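Local atomic coordinates of type I site-specific restriction-modification system, R (Restriction) subunit (Vibrio vulnificus, PDB entry 3H1T), a protein that probably binds ATP and DNA as the motor and restriction subunit of a type I restriction enzyme, here as a fragment with both helicase-like domains. Residues 457-462 / 472-477; 436-441 / 464-469; 27-32 / 94-99; 125-130 / 141-146; 364-367 / 372-375. All coordinates share one frame; numbering follows the deposited sequence.

Contact 1: 457-462 / 472-477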
# COMPACT_ATOMS: atom_id res chain seq x y z
N ARG A 457 10.51 -31.75 -3.15
CA ARG A 457 10.54 -33.20 -3.03
C ARG A 457 10.52 -33.65 -1.59
O ARG A 457 9.78 -34.57 -1.22
CB ARG A 457 11.77 -33.78 -3.72
CG ARG A 457 11.87 -35.31 -3.63
CD ARG A 457 13.06 -35.87 -4.41
NE ARG A 457 13.10 -35.36 -5.78
CZ ARG A 457 13.88 -34.36 -6.17
NH1 ARG A 457 14.68 -33.76 -5.30
NH2 ARG A 457 13.86 -33.94 -7.43
N ALA A 458 11.34 -33.00 -0.76
CA ALA A 458 11.40 -33.36 0.65
C ALA A 458 10.04 -33.16 1.30
O ALA A 458 9.49 -34.07 1.92
CB ALA A 458 12.43 -32.52 1.35
N LEU A 459 9.51 -31.96 1.17
CA LEU A 459 8.23 -31.59 1.76
C LEU A 459 7.13 -32.56 1.27
O LEU A 459 6.24 -32.94 2.03
CB LEU A 459 7.91 -30.14 1.36
CG LEU A 459 7.85 -28.95 2.35
CD1 LEU A 459 8.79 -29.11 3.52
CD2 LEU A 459 8.18 -27.68 1.57
N ASN A 460 7.20 -32.95 -0.00
CA ASN A 460 6.22 -33.87 -0.59
C ASN A 460 6.24 -35.21 0.13
O ASN A 460 5.20 -35.70 0.56
CB ASN A 460 6.50 -34.11 -2.07
CG ASN A 460 5.63 -35.23 -2.66
OD1 ASN A 460 5.87 -36.41 -2.42
ND2 ASN A 460 4.63 -34.84 -3.43
N ASN A 461 7.42 -35.79 0.25
CA ASN A 461 7.55 -37.07 0.92
C ASN A 461 7.22 -37.02 2.40
O ASN A 461 6.78 -38.01 2.97
CB ASN A 461 8.96 -37.63 0.71
CG ASN A 461 9.26 -37.90 -0.74
OD1 ASN A 461 8.35 -37.99 -1.57
ND2 ASN A 461 10.54 -38.04 -1.06
N LEU A 462 7.45 -35.87 3.04
CA LEU A 462 7.13 -35.72 4.46
C LEU A 462 5.61 -35.67 4.62
O LEU A 462 5.08 -35.93 5.70
CB LEU A 462 7.70 -34.40 5.00
CG LEU A 462 8.97 -34.28 5.86
CD1 LEU A 462 9.31 -35.63 6.46
CD2 LEU A 462 10.11 -33.74 5.02
N ASP A 472 -0.66 -32.45 -6.18
CA ASP A 472 -0.02 -31.15 -6.26
C ASP A 472 -0.01 -30.39 -4.94
O ASP A 472 -0.13 -29.16 -4.93
CB ASP A 472 -0.70 -30.30 -7.34
CG ASP A 472 -2.12 -29.92 -6.98
OD1 ASP A 472 -2.79 -30.70 -6.26
OD2 ASP A 472 -2.59 -28.86 -7.43
N TYR A 473 0.12 -31.14 -3.85
CA TYR A 473 0.16 -30.56 -2.51
C TYR A 473 1.30 -29.54 -2.42
O TYR A 473 1.14 -28.45 -1.88
CB TYR A 473 0.38 -31.66 -1.48
CG TYR A 473 0.34 -31.16 -0.06
CD1 TYR A 473 -0.87 -30.75 0.52
CD2 TYR A 473 1.50 -31.07 0.70
CE1 TYR A 473 -0.91 -30.26 1.83
CE2 TYR A 473 1.47 -30.59 2.00
CZ TYR A 473 0.27 -30.18 2.56
OH TYR A 473 0.28 -29.72 3.86
N VAL A 474 2.47 -29.94 -2.92
CA VAL A 474 3.61 -29.04 -2.95
C VAL A 474 3.91 -28.87 -4.42
O VAL A 474 3.73 -29.80 -5.21
CB VAL A 474 4.88 -29.60 -2.33
CG1 VAL A 474 5.88 -28.46 -2.16
CG2 VAL A 474 4.60 -30.28 -1.00
N ALA A 475 4.36 -27.69 -4.81
CA ALA A 475 4.69 -27.47 -6.19
C ALA A 475 5.75 -26.41 -6.25
O ALA A 475 5.81 -25.51 -5.41
CB ALA A 475 3.45 -27.03 -6.96
N ARG A 476 6.61 -26.52 -7.25
CA ARG A 476 7.67 -25.57 -7.45
C ARG A 476 7.29 -24.60 -8.57
O ARG A 476 6.83 -25.01 -9.63
CB ARG A 476 8.96 -26.29 -7.80
CG ARG A 476 10.03 -25.35 -8.32
CD ARG A 476 11.39 -26.01 -8.41
NE ARG A 476 11.55 -26.75 -9.65
CZ ARG A 476 12.62 -26.67 -10.43
NH1 ARG A 476 13.65 -25.89 -10.10
NH2 ARG A 476 12.66 -27.35 -11.55
N VAL A 477 7.45 -23.30 -8.30
CA VAL A 477 7.18 -22.27 -9.29
C VAL A 477 8.49 -21.54 -9.52
O VAL A 477 8.92 -20.70 -8.72
CB VAL A 477 6.11 -21.26 -8.81
CG1 VAL A 477 6.10 -20.05 -9.73
CG2 VAL A 477 4.73 -21.91 -8.79

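Contact 2: 436-441 / 464-469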
# COMPACT_ATOMS: atom_id res chain seq x y z
N THR A 436 -0.78 -26.86 13.26
CA THR A 436 -1.56 -25.65 13.02
C THR A 436 -2.66 -25.75 11.95
O THR A 436 -3.83 -25.59 12.26
CB THR A 436 -0.65 -24.46 12.66
OG1 THR A 436 0.18 -24.82 11.54
CG2 THR A 436 0.23 -24.09 13.85
N ASP A 437 -2.28 -26.00 10.71
CA ASP A 437 -3.24 -26.14 9.61
C ASP A 437 -2.49 -26.68 8.39
O ASP A 437 -1.76 -25.94 7.71
CB ASP A 437 -3.90 -24.77 9.29
CG ASP A 437 -5.01 -24.87 8.23
OD1 ASP A 437 -5.46 -25.99 7.92
OD2 ASP A 437 -5.45 -23.81 7.71
N ARG A 438 -2.67 -27.97 8.12
CA ARG A 438 -2.00 -28.61 6.99
C ARG A 438 -2.40 -28.07 5.62
O ARG A 438 -1.72 -28.36 4.63
CB ARG A 438 -2.22 -30.12 7.03
CG ARG A 438 -1.84 -30.74 8.35
CD ARG A 438 -1.74 -32.23 8.21
NE ARG A 438 -0.61 -32.63 7.38
CZ ARG A 438 -0.44 -33.85 6.90
NH1 ARG A 438 -1.34 -34.80 7.16
NH2 ARG A 438 0.63 -34.14 6.17
N PHE A 439 -3.48 -27.31 5.55
CA PHE A 439 -3.89 -26.75 4.28
C PHE A 439 -3.77 -25.23 4.19
O PHE A 439 -4.37 -24.61 3.32
CB PHE A 439 -5.31 -27.18 3.92
CG PHE A 439 -5.38 -28.55 3.32
CD1 PHE A 439 -5.32 -29.67 4.13
CD2 PHE A 439 -5.43 -28.71 1.94
CE1 PHE A 439 -5.30 -30.95 3.57
CE2 PHE A 439 -5.41 -30.00 1.37
CZ PHE A 439 -5.35 -31.11 2.19
N ALA A 440 -3.00 -24.65 5.10
CA ALA A 440 -2.78 -23.21 5.09
C ALA A 440 -1.81 -22.96 3.93
O ALA A 440 -0.70 -23.52 3.92
CB ALA A 440 -2.16 -22.77 6.40
N LYS A 441 -2.21 -22.14 2.96
CA LYS A 441 -1.34 -21.89 1.81
C LYS A 441 -0.05 -21.25 2.24
O LYS A 441 -0.04 -20.24 2.94
CB LYS A 441 -2.04 -21.01 0.79
CG LYS A 441 -3.12 -21.74 -0.00
CD LYS A 441 -3.54 -20.93 -1.21
CE LYS A 441 -4.86 -21.43 -1.82
NZ LYS A 441 -4.78 -22.69 -2.61
N SER A 464 3.45 -37.26 2.31
CA SER A 464 2.97 -38.22 1.32
C SER A 464 1.59 -38.75 1.61
O SER A 464 0.96 -39.33 0.72
CB SER A 464 3.94 -39.38 1.18
OG SER A 464 3.93 -40.15 2.36
N ASP A 465 1.10 -38.57 2.83
CA ASP A 465 -0.25 -39.02 3.14
C ASP A 465 -1.18 -38.07 2.42
O ASP A 465 -2.27 -38.46 2.00
CB ASP A 465 -0.53 -39.01 4.64
CG ASP A 465 -0.31 -37.66 5.29
OD1 ASP A 465 0.70 -36.99 4.96
OD2 ASP A 465 -1.15 -37.28 6.14
N LEU A 466 -0.77 -36.81 2.27
CA LEU A 466 -1.61 -35.85 1.56
C LEU A 466 -1.30 -35.88 0.07
O LEU A 466 -2.18 -35.64 -0.76
CB LEU A 466 -1.40 -34.44 2.10
CG LEU A 466 -1.85 -34.22 3.54
CD1 LEU A 466 -1.71 -32.73 3.90
CD2 LEU A 466 -3.30 -34.68 3.68
N SER A 467 -0.03 -36.14 -0.26
CA SER A 467 0.42 -36.21 -1.66
C SER A 467 -0.38 -37.26 -2.41
O SER A 467 -0.72 -37.08 -3.58
CB SER A 467 1.90 -36.58 -1.73
OG SER A 467 2.71 -35.52 -1.24
N ARG A 468 -0.67 -38.37 -1.74
CA ARG A 468 -1.43 -39.48 -2.31
C ARG A 468 -2.88 -39.13 -2.54
O ARG A 468 -3.60 -39.86 -3.23
CB ARG A 468 -1.32 -40.70 -1.40
CG ARG A 468 -2.35 -41.77 -1.63
CD ARG A 468 -2.10 -42.92 -0.69
NE ARG A 468 -1.39 -42.48 0.50
CZ ARG A 468 -0.80 -43.30 1.35
NH1 ARG A 468 -0.83 -44.61 1.14
NH2 ARG A 468 -0.14 -42.82 2.41
N LYS A 469 -3.32 -38.01 -1.98
CA LYS A 469 -4.71 -37.59 -2.15
C LYS A 469 -4.74 -36.39 -3.08
O LYS A 469 -5.63 -36.25 -3.91
CB LYS A 469 -5.29 -37.18 -0.80
CG LYS A 469 -6.76 -37.44 -0.67
CD LYS A 469 -7.34 -36.55 0.39
CE LYS A 469 -8.84 -36.68 0.43
NZ LYS A 469 -9.42 -35.67 1.36

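Contact 3: 27-32 / 94-99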
# COMPACT_ATOMS: atom_id res chain seq x y z
N ALA A 27 -23.60 14.91 21.54
CA ALA A 27 -24.53 14.72 20.45
C ALA A 27 -25.55 15.84 20.43
O ALA A 27 -25.89 16.35 19.36
CB ALA A 27 -25.23 13.40 20.60
N ASP A 28 -26.02 16.25 21.60
CA ASP A 28 -27.00 17.32 21.68
C ASP A 28 -26.42 18.65 21.22
O ASP A 28 -27.09 19.41 20.52
CB ASP A 28 -27.58 17.42 23.10
CG ASP A 28 -28.59 16.32 23.42
OD1 ASP A 28 -29.13 15.67 22.47
OD2 ASP A 28 -28.88 16.10 24.62
N THR A 29 -25.17 18.93 21.57
CA THR A 29 -24.59 20.21 21.15
C THR A 29 -24.25 20.25 19.67
O THR A 29 -24.15 21.32 19.08
CB THR A 29 -23.33 20.61 21.96
OG1 THR A 29 -22.16 20.21 21.25
CG2 THR A 29 -23.34 20.00 23.33
N CYS A 30 -24.06 19.09 19.06
CA CYS A 30 -23.77 19.07 17.63
C CYS A 30 -25.08 19.37 16.91
O CYS A 30 -25.10 20.05 15.88
CB CYS A 30 -23.26 17.69 17.18
SG CYS A 30 -21.62 17.24 17.80
N ARG A 31 -26.18 18.85 17.44
CA ARG A 31 -27.48 19.06 16.83
C ARG A 31 -27.93 20.50 17.02
O ARG A 31 -28.38 21.16 16.07
CB ARG A 31 -28.51 18.09 17.45
CG ARG A 31 -29.93 18.27 16.98
CD ARG A 31 -30.82 17.18 17.57
NE ARG A 31 -30.74 17.16 19.02
CZ ARG A 31 -31.37 18.02 19.82
NH1 ARG A 31 -32.15 18.97 19.29
NH2 ARG A 31 -31.20 17.96 21.14
N VAL A 32 -27.76 21.02 18.23
CA VAL A 32 -28.18 22.38 18.53
C VAL A 32 -27.20 23.48 18.08
O VAL A 32 -27.66 24.54 17.62
CB VAL A 32 -28.51 22.52 20.04
CG1 VAL A 32 -28.72 23.97 20.42
CG2 VAL A 32 -29.77 21.72 20.35
N LYS A 94 -17.19 18.63 20.99
CA LYS A 94 -17.16 18.24 22.38
C LYS A 94 -18.42 18.81 23.00
O LYS A 94 -19.04 19.71 22.43
CB LYS A 94 -15.91 18.80 23.07
CG LYS A 94 -14.63 18.03 22.75
CD LYS A 94 -14.64 16.64 23.41
CE LYS A 94 -13.58 15.68 22.82
NZ LYS A 94 -12.17 16.10 23.03
N PRO A 95 -18.84 18.29 24.16
CA PRO A 95 -20.05 18.83 24.79
C PRO A 95 -19.92 20.33 25.13
O PRO A 95 -18.82 20.78 25.45
CB PRO A 95 -20.20 17.96 26.04
CG PRO A 95 -18.78 17.54 26.33
CD PRO A 95 -18.24 17.22 24.97
N GLU A 96 -21.01 21.09 25.07
CA GLU A 96 -20.94 22.53 25.35
C GLU A 96 -20.26 22.93 26.66
O GLU A 96 -19.62 23.98 26.72
CB GLU A 96 -22.33 23.18 25.29
CG GLU A 96 -23.46 22.39 25.91
CD GLU A 96 -24.47 23.28 26.61
OE1 GLU A 96 -24.74 24.40 26.10
OE2 GLU A 96 -25.00 22.87 27.66
N ASN A 97 -20.37 22.10 27.68
CA ASN A 97 -19.76 22.39 28.98
C ASN A 97 -18.24 22.27 29.06
O ASN A 97 -17.63 22.71 30.03
CB ASN A 97 -20.38 21.50 30.05
CG ASN A 97 -20.90 20.19 29.49
OD1 ASN A 97 -20.47 19.11 29.90
ND2 ASN A 97 -21.84 20.28 28.54
N SER A 98 -17.61 21.67 28.05
CA SER A 98 -16.16 21.50 28.06
C SER A 98 -15.40 22.55 27.24
O SER A 98 -15.90 23.07 26.24
CB SER A 98 -15.79 20.09 27.57
OG SER A 98 -16.40 19.78 26.34
N PRO A 99 -14.18 22.88 27.66
CA PRO A 99 -13.30 23.86 27.01
C PRO A 99 -12.96 23.50 25.55
O PRO A 99 -12.74 22.32 25.25
CB PRO A 99 -12.07 23.86 27.92
CG PRO A 99 -12.09 22.47 28.55
CD PRO A 99 -13.55 22.31 28.86

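Contact 4: 125-130 / 141-146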
# COMPACT_ATOMS: atom_id res chain seq x y z
N HIS A 125 -20.59 26.64 21.27
CA HIS A 125 -20.54 28.09 21.26
C HIS A 125 -19.20 28.64 20.83
O HIS A 125 -19.15 29.73 20.27
CB HIS A 125 -20.96 28.69 22.62
CG HIS A 125 -20.28 28.09 23.80
ND1 HIS A 125 -20.65 26.87 24.33
CD2 HIS A 125 -19.31 28.57 24.62
CE1 HIS A 125 -19.95 26.64 25.43
NE2 HIS A 125 -19.13 27.65 25.63
N GLU A 126 -18.13 27.89 21.04
CA GLU A 126 -16.81 28.37 20.62
C GLU A 126 -16.22 27.53 19.50
O GLU A 126 -16.55 26.35 19.35
CB GLU A 126 -15.85 28.38 21.81
CG GLU A 126 -16.07 29.49 22.79
CD GLU A 126 -15.41 29.20 24.12
OE1 GLU A 126 -15.72 28.15 24.72
OE2 GLU A 126 -14.60 30.03 24.57
N ILE A 127 -15.34 28.14 18.72
CA ILE A 127 -14.70 27.47 17.61
C ILE A 127 -13.21 27.79 17.62
O ILE A 127 -12.82 28.95 17.60
CB ILE A 127 -15.31 27.92 16.28
CG1 ILE A 127 -16.81 27.57 16.28
CG2 ILE A 127 -14.61 27.24 15.13
CD1 ILE A 127 -17.61 28.24 15.16
N LEU A 128 -12.38 26.76 17.65
CA LEU A 128 -10.94 26.94 17.66
C LEU A 128 -10.37 26.37 16.35
O LEU A 128 -10.60 25.22 16.03
CB LEU A 128 -10.32 26.18 18.84
CG LEU A 128 -9.24 26.85 19.70
CD1 LEU A 128 -8.40 25.73 20.26
CD2 LEU A 128 -8.38 27.83 18.90
N GLU A 129 -9.62 27.18 15.61
CA GLU A 129 -9.07 26.74 14.34
C GLU A 129 -7.54 26.65 14.32
O GLU A 129 -6.85 27.51 14.86
CB GLU A 129 -9.50 27.70 13.22
CG GLU A 129 -8.88 27.41 11.86
CD GLU A 129 -9.07 28.53 10.84
OE1 GLU A 129 -8.38 29.57 10.96
OE2 GLU A 129 -9.89 28.37 9.91
N PHE A 130 -7.02 25.59 13.72
CA PHE A 130 -5.59 25.48 13.54
C PHE A 130 -5.46 25.43 12.03
O PHE A 130 -5.99 24.53 11.37
CB PHE A 130 -4.95 24.23 14.12
CG PHE A 130 -3.46 24.20 13.89
CD1 PHE A 130 -2.59 24.89 14.75
CD2 PHE A 130 -2.93 23.59 12.76
CE1 PHE A 130 -1.23 24.97 14.47
CE2 PHE A 130 -1.56 23.67 12.47
CZ PHE A 130 -0.71 24.36 13.32
N SER A 141 -15.35 33.53 15.09
CA SER A 141 -16.72 33.90 15.43
C SER A 141 -17.68 32.99 14.68
O SER A 141 -18.89 33.02 14.90
CB SER A 141 -16.99 35.35 15.04
OG SER A 141 -16.86 35.52 13.64
N ARG A 142 -17.12 32.19 13.79
CA ARG A 142 -17.91 31.26 12.99
C ARG A 142 -17.00 30.42 12.09
O ARG A 142 -15.81 30.72 11.93
CB ARG A 142 -18.91 32.05 12.13
CG ARG A 142 -18.29 33.19 11.32
CD ARG A 142 -19.02 33.40 10.01
NE ARG A 142 -18.28 32.88 8.87
CZ ARG A 142 -17.59 33.63 8.02
NH1 ARG A 142 -17.55 34.94 8.18
NH2 ARG A 142 -16.93 33.07 7.01
N PHE A 143 -17.56 29.36 11.51
CA PHE A 143 -16.81 28.49 10.61
C PHE A 143 -16.54 29.15 9.27
O PHE A 143 -17.38 29.88 8.75
CB PHE A 143 -17.60 27.21 10.35
CG PHE A 143 -17.59 26.24 11.49
CD1 PHE A 143 -16.44 25.51 11.78
CD2 PHE A 143 -18.72 26.08 12.28
CE1 PHE A 143 -16.40 24.64 12.86
CE2 PHE A 143 -18.70 25.21 13.37
CZ PHE A 143 -17.53 24.49 13.66
N PRO A 144 -15.36 28.91 8.69
CA PRO A 144 -15.05 29.50 7.39
C PRO A 144 -16.00 28.85 6.37
O PRO A 144 -16.56 27.76 6.62
CB PRO A 144 -13.60 29.06 7.15
CG PRO A 144 -13.04 29.06 8.54
CD PRO A 144 -14.15 28.29 9.25
N THR A 145 -16.17 29.48 5.22
CA THR A 145 -17.04 28.93 4.20
C THR A 145 -16.20 28.06 3.27
O THR A 145 -14.97 28.20 3.22
CB THR A 145 -17.71 30.04 3.39
OG1 THR A 145 -16.72 30.79 2.68
CG2 THR A 145 -18.45 30.99 4.30
N PRO A 146 -16.84 27.14 2.53
CA PRO A 146 -16.09 26.29 1.60
C PRO A 146 -15.18 27.10 0.70
O PRO A 146 -14.03 26.75 0.46
CB PRO A 146 -17.20 25.58 0.82
CG PRO A 146 -18.24 25.37 1.87
CD PRO A 146 -18.26 26.72 2.58
O HOH W 1 -19.14 31.04 17.41

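Contact 5: 364-367 / 372-375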
# COMPACT_ATOMS: atom_id res chain seq x y z
N GLN A 364 0.98 1.66 8.97
CA GLN A 364 -0.31 2.35 8.90
C GLN A 364 -1.39 1.41 8.35
O GLN A 364 -2.50 1.38 8.87
CB GLN A 364 -0.21 3.60 8.03
CG GLN A 364 -1.25 4.64 8.36
CD GLN A 364 -0.90 6.03 7.86
OE1 GLN A 364 0.27 6.39 7.74
NE2 GLN A 364 -1.92 6.83 7.58
N GLY A 365 -1.06 0.67 7.30
CA GLY A 365 -2.01 -0.27 6.74
C GLY A 365 -2.51 -1.26 7.77
O GLY A 365 -3.72 -1.50 7.88
N ILE A 366 -1.61 -1.85 8.55
CA ILE A 366 -2.05 -2.80 9.57
C ILE A 366 -2.91 -2.08 10.60
O ILE A 366 -3.94 -2.59 11.02
CB ILE A 366 -0.88 -3.45 10.36
CG1 ILE A 366 0.02 -4.27 9.44
CG2 ILE A 366 -1.45 -4.39 11.43
CD1 ILE A 366 1.28 -4.75 10.12
N ASP A 367 -2.49 -0.89 11.01
CA ASP A 367 -3.26 -0.16 11.99
C ASP A 367 -4.64 0.25 11.48
O ASP A 367 -5.56 0.40 12.27
CB ASP A 367 -2.53 1.09 12.47
CG ASP A 367 -3.13 1.63 13.75
OD1 ASP A 367 -3.26 0.83 14.70
OD2 ASP A 367 -3.48 2.83 13.81
N ALA A 372 -2.62 -7.13 6.64
CA ALA A 372 -2.61 -8.12 7.70
C ALA A 372 -1.42 -8.13 8.66
O ALA A 372 -0.28 -7.92 8.27
CB ALA A 372 -2.79 -9.52 7.10
N PRO A 373 -1.69 -8.35 9.96
CA PRO A 373 -0.62 -8.40 10.97
C PRO A 373 0.14 -9.75 10.87
O PRO A 373 -0.32 -10.67 10.22
CB PRO A 373 -1.39 -8.21 12.28
CG PRO A 373 -2.73 -8.83 11.97
CD PRO A 373 -3.01 -8.29 10.60
N TYR A 374 1.29 -9.88 11.54
CA TYR A 374 2.06 -11.12 11.42
C TYR A 374 2.79 -11.58 12.67
O TYR A 374 3.06 -10.79 13.58
CB TYR A 374 3.08 -10.94 10.28
CG TYR A 374 3.96 -9.71 10.46
CD1 TYR A 374 5.07 -9.73 11.31
CD2 TYR A 374 3.63 -8.49 9.85
CE1 TYR A 374 5.82 -8.58 11.54
CE2 TYR A 374 4.38 -7.34 10.08
CZ TYR A 374 5.46 -7.39 10.92
OH TYR A 374 6.17 -6.23 11.14
N ARG A 375 3.10 -12.87 12.72
CA ARG A 375 3.86 -13.46 13.81
C ARG A 375 5.20 -13.90 13.25
O ARG A 375 5.27 -14.44 12.15
CB ARG A 375 3.17 -14.70 14.39
CG ARG A 375 2.03 -14.43 15.32
CD ARG A 375 0.78 -14.00 14.57
NE ARG A 375 -0.26 -13.53 15.48
CZ ARG A 375 -0.93 -14.31 16.33
NH1 ARG A 375 -0.67 -15.61 16.40
NH2 ARG A 375 -1.84 -13.77 17.14

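Contact 1: 457-462 / 472-477
Val474 meets the helix 457-462 through one methyl group, CG2, which lies against the turn formed by Leu459 and Asn460. The methyl sits 3.9 Å from the backbone N of Asn460 and 4.1 Å from CB of Leu459, so it rests on main chain and the root of a side chain rather than between two side-chain ends. CB of Asn460 lies slightly farther off, 4.4 Å from CG2 of Val474, and borders the same methyl. No hydrogen bond crosses between the two segments; the contact is apolar packing. With CG1 of Val474 anti to its backbone N (chi1 -168°), CG2 is placed beside that N and turned to the helix. The CA atoms of Asn460 and Val474, 6.0 Å apart, mark the nearest backbone approach of the two segments. In the next shell, Ile502 of strand 502-505 touches both Leu459 and Val474, and Ala426 of helix 422-436 packs on Leu459. Arg456, earlier on the same helix, also touches Val474. Backbone hydrogen bonds from Tyr473 and Ala475 to Ile502 fix the strand at the margin of its sheet. Helix 449-462 thus packs on outermost strand 474-476 of the parallel part of a mixed sheet, an alpha/beta layering typical of the RecA-like C-terminal domain of superfamily 2 helicases.

Contact 2: 436-441 / 464-469
Arg438 and Asp465 form an end-on, two-pronged salt bridge between a type I beta turn, Asp437 to Ala440, and the short helix 464-467, both in the helicase C-terminal domain. NH1 of Arg438 reaches OD2 of Asp465 at 2.7 Å, and NH2 of Arg438 reaches OD1 of Asp465 at 3.1 Å. Both bonds are nearly straight, at 175° and 171°, and each carboxylate oxygen uses its syn lone pair. The guanidinium and carboxylate planes are only 12° apart, so the two groups are nearly coplanar. A bend at chi3 of Arg438 turns the end of its chain to meet the acid. Its NH2 has a further hydrogen bond to OD1 of Asn463, which together with the carboxylate should hold the guanidinium against rotation.

The tighter part lies over one face of the guanidinium. CD1 of Leu466 sits over the centre of that face, and CG of Leu466 is close to the same group. CD1 also reaches Phe439, whose CE1 is 4.0 Å away on an oblique approach. Behind it the ring of Phe439 meets His470 with the planes steeply inclined. On the looser side, toward solvent, Asp465 and Phe439 bury less against the other segment than Arg438 and Leu466, and all four remain partly exposed. Hydrophobic cover on one face probably strengthens the ion pair by limiting water there. CD1 of Leu466 stands 3.4 Å from CZ of Arg438.

Contact 3: 27-32 / 94-99
The peptide joining Pro95 to Glu96 is the flat group met by Thr29: CG2 of Thr29 lies in front of its N-H edge, not over a face. At 3.1 Å from N of Glu96 this methyl is very tight, and with chi1 of Thr29 off any staggered position (96°) its placing is doubtful. CA of Pro95 is 3.8 Å from CG2 of Thr29. CG of Glu96 touches the same methyl, at 3.5 Å, the two side chains passing at a slant. Glu96 is bent at chi2, and its OE2 is held by the backbone N of Leu24. OG1 of Thr29 is 3.4 Å from O of Lys94, a long, weak hydrogen bond at most; O of Glu26 is also within reach of the same hydroxyl. In the type I beta turn Pro95 to Ser98, O of Pro95 accepts bonds from N and OG of Ser98. Helix 26-40 thus meets the loop leaving strand 86-93, where Glu92 and Lys94 have a spacing consistent with the E-x-K element of a PD-(D/E)XK nuclease domain, as in other HsdR subunits. The chemistry implies a junction with little directional polar bonding, resting, if the methyl is rightly placed, mainly on Thr29 against the turn's backbone.

Contact 4: 125-130 / 141-146
Ile127 and Phe143 meet through two torsions of the isoleucine: CG1 of Ile127 stands beside its backbone N, anti to the carbonyl carbon (chi1 -60°), and the extended chi2 (167°) then carries the CD1 methyl over the ring. This is a CH-pi contact, with CD1 of Ile127 3.9 Å from the centroid of the Phe143 ring and 19° off its normal. The methyl is displaced somewhat to the rim, nearest CE2 of Phe143 at 3.7 Å, while CG2 of Ile127 comes near CE1 of the ring at 3.9 Å. The same CD1 also touches CA of Arg142, so the isoleucine bears on both backbone and ring. Farther along the strand, OE2 of Glu129 lies 3.5 Å from CG of Pro144. That oxygen takes its polar partners elsewhere, in a salt bridge with Arg152 and a hydrogen bond from Tyr120, which together satisfy this buried oxygen.

Arg142 turns back on its own segment: its NE gives a hydrogen bond to O of Phe143, 3.1 Å, from above the carbonyl plane, and its NH2 pairs with Glu148. At the other end a water donates to O of His125 and, weakly, to O of Ser141. Strand 127-131 is bonded to strands 118-122 and 137-140 on its two sides, in the mixed sheet of what is probably the N-terminal nuclease-like domain. The loop 141-146 passes over it into helix 146-157, with Thr145 as N-cap, its N-H taken by OE1 of Glu148 as in a capping box, and Leu149 and Arg152 of that helix touching Pro144.

Contact 5: 364-367 / 372-375
Helix 362-368 and the start of strand 374-381 lie close together in the chain, joined by a short connection that brings the polypeptide from the first helicase-like domain into the sheet of the second. Ile366 makes the contact: its CG1-CD1 branch meets Ala372 and Tyr374, and CG2 meets Pro373. CG1 of Ile366 lies 3.8 Å from O of Ala372, a meeting of methylene with carbonyl. The CG2 methyl of Ile366 packs on CB of Pro373 at 3.9 Å, and the CD1 methyl reaches CE2 of Tyr374 at 4.0 Å, on an oblique line to the ring. A chi1 of -62° turns CG1 toward the carbonyl of Ala372 and CG2 to Pro373. Ile366 and Tyr374 cross at about a right angle, and Tyr374 meets the isoleucine through one ring carbon. No hydrogen bond joins the two segments, and all four touching residues are buried. The strand side is secured by backbone bonds of Pro373 and Arg375 to Phe552, and of Tyr374 to Glu575, while Pro373 also rests on Trp551. Apolar packing of this kind joins a linker helix to the first strand of the second RecA-like domain, in the two-domain architecture of superfamily 2 helicases.

Along the chain the order is contact 3, contact 4, contact 5, then contacts 2 and 1, whose segments alternate. Contacts 3 and 4 lie about 15 Å apart between centres and touch in the N-terminal part of the fragment, around its six-stranded mixed sheet. Contacts 1 and 2 are closer, about 10 Å between centres, and share the helicase C-terminal domain; the hydroxyl of Tyr473 probably bonds to O of Arg438 across them. Contact 5 lies between these groups, about 29 Å from contact 1 by centres, yet both reach the same eight-stranded sheet. Contacts 1 and 4, about 65 Å apart between centres, are consistent with an extended multidomain fragment with separate packing cores.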